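Local coordinates for DUF5012 domain-containing protein (Bacteroides thetaiotaomicron, PDB 5FQ8) that is an uncharacterised lipoprotein with an Ig-like domain and a beta-rich C-terminal domain, probably displayed at the bacterial surface as part of a multi-chain assembly, at residues G[97-103]-G[208-212]; G[136-141]-G[204-208]. All coordinates share one frame; numbering follows the deposited sequence.

In the fold
Both contacts lie in the BT_2262-like C-terminal domain, and both use the last strand of the chain, 204-211. Contact 2 joins its first half to the loop 136-141, and contact 1 pairs its second half with strand 98-102, so the chain supplies its partners in the order 97-103, 136-141 and finally 204-212. Their centres are 13 Å apart; Ile-208 lies in both, though it touches the opposite segment only in contact 2, and Val-102 CG2 packs 3.4 Å from Gly-138 O. The closing strand is thus held edgewise by main-chain bonds to strand 98-102, the earliest of the large antiparallel sheet, and by an aromatic loop, which brings segments far apart in sequence together.

Contact 1: G[97-103]-G[208-212]; sequences SGIYTVA and IIVKQ
Thr-101 and Lys-211 form the hydrogen-bonded pair of an antiparallel ladder: Thr-101 N donates to Lys-211 O, and Lys-211 N returns a bond to Thr-101 O at 2.9 Å. Two residues further along, Ala-103 N reaches Ile-209 O at 2.8 Å with an almost straight N-H...O angle of 178°. Between them Val-102 and Val-210 make the non-hydrogen-bonded pair, their CA atoms 4.4 Å apart. Here the carbonyls accept CA-H...O contacts as well, Val-210 CA to Thr-101 O and Val-102 CA to Ile-209 O, both at 3.5 Å. The short segments 98-102 and 209-211 run at 130° to each other, short of the 180° of an exactly antiparallel pair, which is consistent with a strong twist.

Apolar packing runs beside the ladder. Val-210 CG2 lies 3.7 Å from Tyr-100 CD2, the two side chains crossing at about a right angle, with the methyl oblique to the ring. Near the other end, Ala-103 CB touches Ile-209 CG2 at 3.7 Å.

Beyond the Thr-101/Lys-211 pair lies a polar side chain, Gln-212. Extended beyond CG, it lays its terminal amide over one face of the Tyr-100 ring, the planes 14° apart and Gln-212 CD 4.1 Å from Tyr-100 CE2. This is a stack without a hydrogen bond; the phenol's OH is bonded to Lys-96 O.

Strand 98-102 lies between two neighbours, since its other edge bonds to strand 120-125, Gly-98 with Ile-123 and Tyr-100 with Ile-121. The pair is thus part of a larger antiparallel sheet, in which strand 204-211 also bonds to strand 193-200. Val-210 touches both Ile-121 and Trp-196 of these flanking strands, while Val-102 packs on Phe-116 of strand 115-116.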
loop_
_atom_site.group_PDB
_atom_site.type_symbol
_atom_site.label_atom_id
_atom_site.label_comp_id
_atom_site.label_asym_id
_atom_site.label_seq_id
_atom_site.Cartn_x
_atom_site.Cartn_y
_atom_site.Cartn_z
ATOM N N SER G 97 0.818 -66.396 -33.535
ATOM C CA SER G 97 0.101 -65.613 -32.523
ATOM C C SER G 97 1.012 -65.225 -31.354
ATOM O O SER G 97 1.887 -66.004 -30.974
ATOM C CB SER G 97 -1.095 -66.406 -32.017
ATOM O OG SER G 97 -1.707 -67.095 -33.090
ATOM N N GLY G 98 0.814 -64.037 -30.773
ATOM C CA GLY G 98 -0.277 -63.156 -31.137
ATOM C C GLY G 98 -0.173 -61.656 -30.911
ATOM O O GLY G 98 -0.793 -60.899 -31.640
ATOM N N ILE G 99 0.578 -61.196 -29.915
ATOM C CA ILE G 99 0.582 -59.768 -29.611
ATOM C C ILE G 99 1.501 -59.054 -30.596
ATOM O O ILE G 99 2.723 -59.198 -30.547
ATOM C CB ILE G 99 0.983 -59.486 -28.160
ATOM C CG1 ILE G 99 -0.252 -59.575 -27.267
ATOM C CG2 ILE G 99 1.600 -58.096 -28.024
ATOM C CD1 ILE G 99 -0.197 -58.672 -26.065
ATOM N N TYR G 100 0.911 -58.283 -31.495
ATOM C CA TYR G 100 1.650 -57.573 -32.520
ATOM C C TYR G 100 1.765 -56.103 -32.169
ATOM O O TYR G 100 0.906 -55.539 -31.491
ATOM C CB TYR G 100 0.974 -57.724 -33.879
ATOM C CG TYR G 100 1.210 -59.070 -34.499
ATOM C CD1 TYR G 100 0.363 -60.125 -34.234
ATOM C CD2 TYR G 100 2.296 -59.290 -35.336
ATOM C CE1 TYR G 100 0.575 -61.362 -34.784
ATOM C CE2 TYR G 100 2.518 -60.525 -35.891
ATOM C CZ TYR G 100 1.653 -61.560 -35.612
ATOM O OH TYR G 100 1.857 -62.802 -36.159
ATOM N N THR G 101 2.842 -55.484 -32.642
ATOM C CA THR G 101 3.089 -54.064 -32.450
ATOM C C THR G 101 3.072 -53.373 -33.806
ATOM O O THR G 101 3.726 -53.830 -34.746
ATOM C CB THR G 101 4.427 -53.828 -31.743
ATOM O OG1 THR G 101 4.553 -54.732 -30.639
ATOM C CG2 THR G 101 4.508 -52.403 -31.223
ATOM N N VAL G 102 2.309 -52.285 -33.909
ATOM C CA VAL G 102 2.274 -51.517 -35.148
ATOM C C VAL G 102 3.663 -50.958 -35.415
ATOM O O VAL G 102 4.240 -50.259 -34.574
ATOM C CB VAL G 102 1.220 -50.412 -35.068
ATOM C CG1 VAL G 102 1.232 -49.598 -36.332
ATOM C CG2 VAL G 102 -0.146 -51.021 -34.859
ATOM N N ALA G 103 4.205 -51.263 -36.593
ATOM C CA ALA G 103 5.614 -51.018 -36.887
ATOM C C ALA G 103 5.926 -49.559 -37.201
ATOM O O ALA G 103 5.277 -48.647 -36.677
ATOM C CB ALA G 103 6.068 -51.897 -38.053
ATOM N N ILE G 208 -1.225 -49.542 -42.603
ATOM C CA ILE G 208 -0.516 -49.986 -41.412
ATOM C C ILE G 208 0.191 -51.308 -41.654
ATOM O O ILE G 208 -0.022 -51.974 -42.675
ATOM C CB ILE G 208 -1.472 -50.083 -40.210
ATOM C CG1 ILE G 208 -2.211 -51.412 -40.214
ATOM C CG2 ILE G 208 -2.490 -48.951 -40.242
ATOM C CD1 ILE G 208 -3.153 -51.530 -39.064
ATOM N N ILE G 209 1.042 -51.687 -40.709
ATOM C CA ILE G 209 1.821 -52.913 -40.797
ATOM C C ILE G 209 2.237 -53.283 -39.382
ATOM O O ILE G 209 2.504 -52.409 -38.552
ATOM C CB ILE G 209 3.026 -52.727 -41.749
ATOM C CG1 ILE G 209 3.655 -54.071 -42.103
ATOM C CG2 ILE G 209 4.051 -51.786 -41.143
ATOM C CD1 ILE G 209 4.542 -54.005 -43.325
ATOM N N VAL G 210 2.258 -54.584 -39.095
ATOM C CA VAL G 210 2.410 -55.059 -37.725
ATOM C C VAL G 210 3.554 -56.058 -37.620
ATOM O O VAL G 210 3.865 -56.788 -38.566
ATOM C CB VAL G 210 1.104 -55.687 -37.199
ATOM C CG1 VAL G 210 -0.056 -54.729 -37.403
ATOM C CG2 VAL G 210 0.836 -57.014 -37.883
ATOM N N LYS G 211 4.167 -56.091 -36.437
ATOM C CA LYS G 211 5.290 -56.966 -36.130
ATOM C C LYS G 211 5.296 -57.239 -34.633
ATOM O O LYS G 211 4.851 -56.407 -33.839
ATOM C CB LYS G 211 6.625 -56.343 -36.558
ATOM C CG LYS G 211 7.857 -57.068 -36.035
ATOM C CD LYS G 211 9.122 -56.276 -36.264
ATOM C CE LYS G 211 9.501 -56.304 -37.723
ATOM N NZ LYS G 211 9.506 -57.707 -38.217
ATOM N N GLN G 212 5.799 -58.410 -34.253
ATOM C CA GLN G 212 5.920 -58.764 -32.848
ATOM C C GLN G 212 7.094 -58.074 -32.168
ATOM O O GLN G 212 7.599 -57.054 -32.640
ATOM C CB GLN G 212 6.050 -60.271 -32.699
ATOM C CG GLN G 212 4.751 -60.937 -32.354
ATOM C CD GLN G 212 4.667 -62.338 -32.876
ATOM O OE1 GLN G 212 5.341 -62.692 -33.834
ATOM N NE2 GLN G 212 3.838 -63.154 -32.245
ATOM O OXT GLN G 212 7.550 -58.521 -31.114
#

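Contact 2: G[136-141]-G[204-208]; sequences FLGGWY and LSFDI
An aromatic loop between strands 130-133 and 154-159 lies against Leu-204, Phe-206 and Ile-208 of the closing strand, whose CB atoms point toward the loop, a buried contact made by side-chain packing. Phe-206 is its centre. Trp-140, whose CG stands anti to the backbone N (chi1 165°), presents one face of its indole to Phe-206 CE2; the ring centroids of its five-membered ring and of Phe-206 are 4.4 Å apart and the planes meet at 48°, an oblique pairing that is neither stack nor T-shape. Leu-137 comes to the same phenyl ring obliquely, its CD2 3.9 Å from Phe-206 CE1. Tyr-141 brings its OH to the edge of the Phe-206 ring, near the ring plane, and the same oxygen also meets Leu-204 CD1, the two side chains approaching from opposite directions.

At the other end Ile-208 turns CG1 between its backbone N and carbonyl carbon (chi1 84°) and, extended from there, brings CD1 to the main chain of the loop, 3.6 Å from Leu-137 C and also against Gly-138 N and Phe-136 O. That carbonyl oxygen is bonded to Trp-196 NE1.

Trp-196 and Val-198 of strand 193-200 flank the contact, touching Ile-208 and Leu-137 respectively, while Arg-108 of strand 106-110 packs on Trp-140 and Leu-204. Polar side chains from the chain of another protein pack on Tyr-141 and on Leu-204.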
loop_
_atom_site.group_PDB
_atom_site.type_symbol
_atom_site.label_atom_id
_atom_site.label_comp_id
_atom_site.label_asym_id
_atom_site.label_seq_id
_atom_site.Cartn_x
_atom_site.Cartn_y
_atom_site.Cartn_z
ATOM N N PHE G 136 -8.287 -53.935 -37.030
ATOM C CA PHE G 136 -7.736 -53.746 -38.365
ATOM C C PHE G 136 -7.104 -52.380 -38.547
ATOM O O PHE G 136 -6.377 -52.185 -39.523
ATOM C CB PHE G 136 -8.818 -53.909 -39.422
ATOM C CG PHE G 136 -8.902 -55.281 -40.008
ATOM C CD1 PHE G 136 -7.834 -55.820 -40.693
ATOM C CD2 PHE G 136 -10.067 -56.017 -39.904
ATOM C CE1 PHE G 136 -7.916 -57.076 -41.241
ATOM C CE2 PHE G 136 -10.159 -57.270 -40.450
ATOM C CZ PHE G 136 -9.082 -57.805 -41.120
ATOM N N LEU G 137 -7.383 -51.427 -37.664
ATOM C CA LEU G 137 -6.894 -50.067 -37.822
ATOM C C LEU G 137 -5.631 -49.801 -37.025
ATOM O O LEU G 137 -5.218 -48.646 -36.919
ATOM C CB LEU G 137 -7.971 -49.060 -37.419
ATOM C CG LEU G 137 -9.358 -49.147 -38.052
ATOM C CD1 LEU G 137 -10.248 -48.048 -37.509
ATOM C CD2 LEU G 137 -9.285 -49.063 -39.561
ATOM N N GLY G 138 -5.013 -50.831 -36.455
ATOM C CA GLY G 138 -3.781 -50.618 -35.724
ATOM C C GLY G 138 -3.897 -49.629 -34.594
ATOM O O GLY G 138 -2.888 -49.061 -34.168
ATOM N N GLY G 139 -5.106 -49.401 -34.097
ATOM C CA GLY G 139 -5.308 -48.487 -32.990
ATOM C C GLY G 139 -5.333 -47.028 -33.386
ATOM O O GLY G 139 -4.845 -46.190 -32.628
ATOM N N TRP G 140 -5.885 -46.700 -34.558
ATOM C CA TRP G 140 -5.965 -45.301 -34.949
ATOM C C TRP G 140 -7.010 -44.561 -34.131
ATOM O O TRP G 140 -6.890 -43.349 -33.927
ATOM C CB TRP G 140 -6.270 -45.167 -36.443
ATOM C CG TRP G 140 -6.707 -43.792 -36.842
ATOM C CD1 TRP G 140 -7.942 -43.424 -37.275
ATOM C CD2 TRP G 140 -5.917 -42.599 -36.821
ATOM N NE1 TRP G 140 -7.969 -42.080 -37.548
ATOM C CE2 TRP G 140 -6.740 -41.547 -37.270
ATOM C CE3 TRP G 140 -4.594 -42.317 -36.469
ATOM C CZ2 TRP G 140 -6.283 -40.235 -37.379
ATOM C CZ3 TRP G 140 -4.142 -41.012 -36.577
ATOM C CH2 TRP G 140 -4.988 -39.988 -37.022
ATOM N N TYR G 141 -8.032 -45.261 -33.659
ATOM C CA TYR G 141 -9.012 -44.695 -32.747
ATOM C C TYR G 141 -8.925 -45.292 -31.357
ATOM O O TYR G 141 -9.046 -44.563 -30.372
ATOM C CB TYR G 141 -10.428 -44.898 -33.295
ATOM C CG TYR G 141 -10.703 -44.203 -34.605
ATOM C CD1 TYR G 141 -10.438 -42.855 -34.772
ATOM C CD2 TYR G 141 -11.233 -44.904 -35.676
ATOM C CE1 TYR G 141 -10.701 -42.226 -35.974
ATOM C CE2 TYR G 141 -11.492 -44.288 -36.874
ATOM C CZ TYR G 141 -11.225 -42.948 -37.024
ATOM O OH TYR G 141 -11.486 -42.333 -38.230
ATOM N N LEU G 204 -11.827 -42.358 -45.837
ATOM C CA LEU G 204 -10.692 -42.648 -44.973
ATOM C C LEU G 204 -9.990 -43.911 -45.450
ATOM O O LEU G 204 -10.601 -44.772 -46.089
ATOM C CB LEU G 204 -11.132 -42.824 -43.514
ATOM C CG LEU G 204 -10.982 -41.621 -42.584
ATOM C CD1 LEU G 204 -11.916 -41.758 -41.416
ATOM C CD2 LEU G 204 -9.561 -41.507 -42.084
ATOM N N SER G 205 -8.697 -44.007 -45.147
ATOM C CA SER G 205 -7.923 -45.226 -45.361
ATOM C C SER G 205 -6.550 -45.061 -44.726
ATOM O O SER G 205 -6.025 -43.948 -44.632
ATOM C CB SER G 205 -7.770 -45.563 -46.845
ATOM O OG SER G 205 -6.620 -44.942 -47.373
ATOM N N PHE G 206 -5.975 -46.182 -44.303
ATOM C CA PHE G 206 -4.700 -46.203 -43.605
ATOM C C PHE G 206 -3.783 -47.208 -44.282
ATOM O O PHE G 206 -4.211 -47.986 -45.136
ATOM C CB PHE G 206 -4.886 -46.554 -42.126
ATOM C CG PHE G 206 -5.976 -45.776 -41.460
ATOM C CD1 PHE G 206 -7.286 -46.221 -41.500
ATOM C CD2 PHE G 206 -5.696 -44.590 -40.807
ATOM C CE1 PHE G 206 -8.292 -45.503 -40.899
ATOM C CE2 PHE G 206 -6.699 -43.867 -40.206
ATOM C CZ PHE G 206 -8.000 -44.326 -40.254
ATOM N N ASP G 207 -2.507 -47.199 -43.894
ATOM C CA ASP G 207 -1.507 -48.067 -44.515
ATOM C C ASP G 207 -0.624 -48.715 -43.445
ATOM O O ASP G 207 0.581 -48.512 -43.366
ATOM C CB ASP G 207 -0.676 -47.278 -45.525
ATOM C CG ASP G 207 0.128 -46.162 -44.879
ATOM O OD1 ASP G 207 -0.042 -45.919 -43.663
ATOM O OD2 ASP G 207 0.937 -45.533 -45.592
ATOM N N ILE G 208 -1.225 -49.542 -42.603
ATOM C CA ILE G 208 -0.516 -49.986 -41.412
ATOM C C ILE G 208 0.191 -51.308 -41.654
ATOM O O ILE G 208 -0.022 -51.974 -42.675
ATOM C CB ILE G 208 -1.472 -50.083 -40.210
ATOM C CG1 ILE G 208 -2.211 -51.412 -40.214
ATOM C CG2 ILE G 208 -2.490 -48.951 -40.242
ATOM C CD1 ILE G 208 -3.153 -51.530 -39.064
#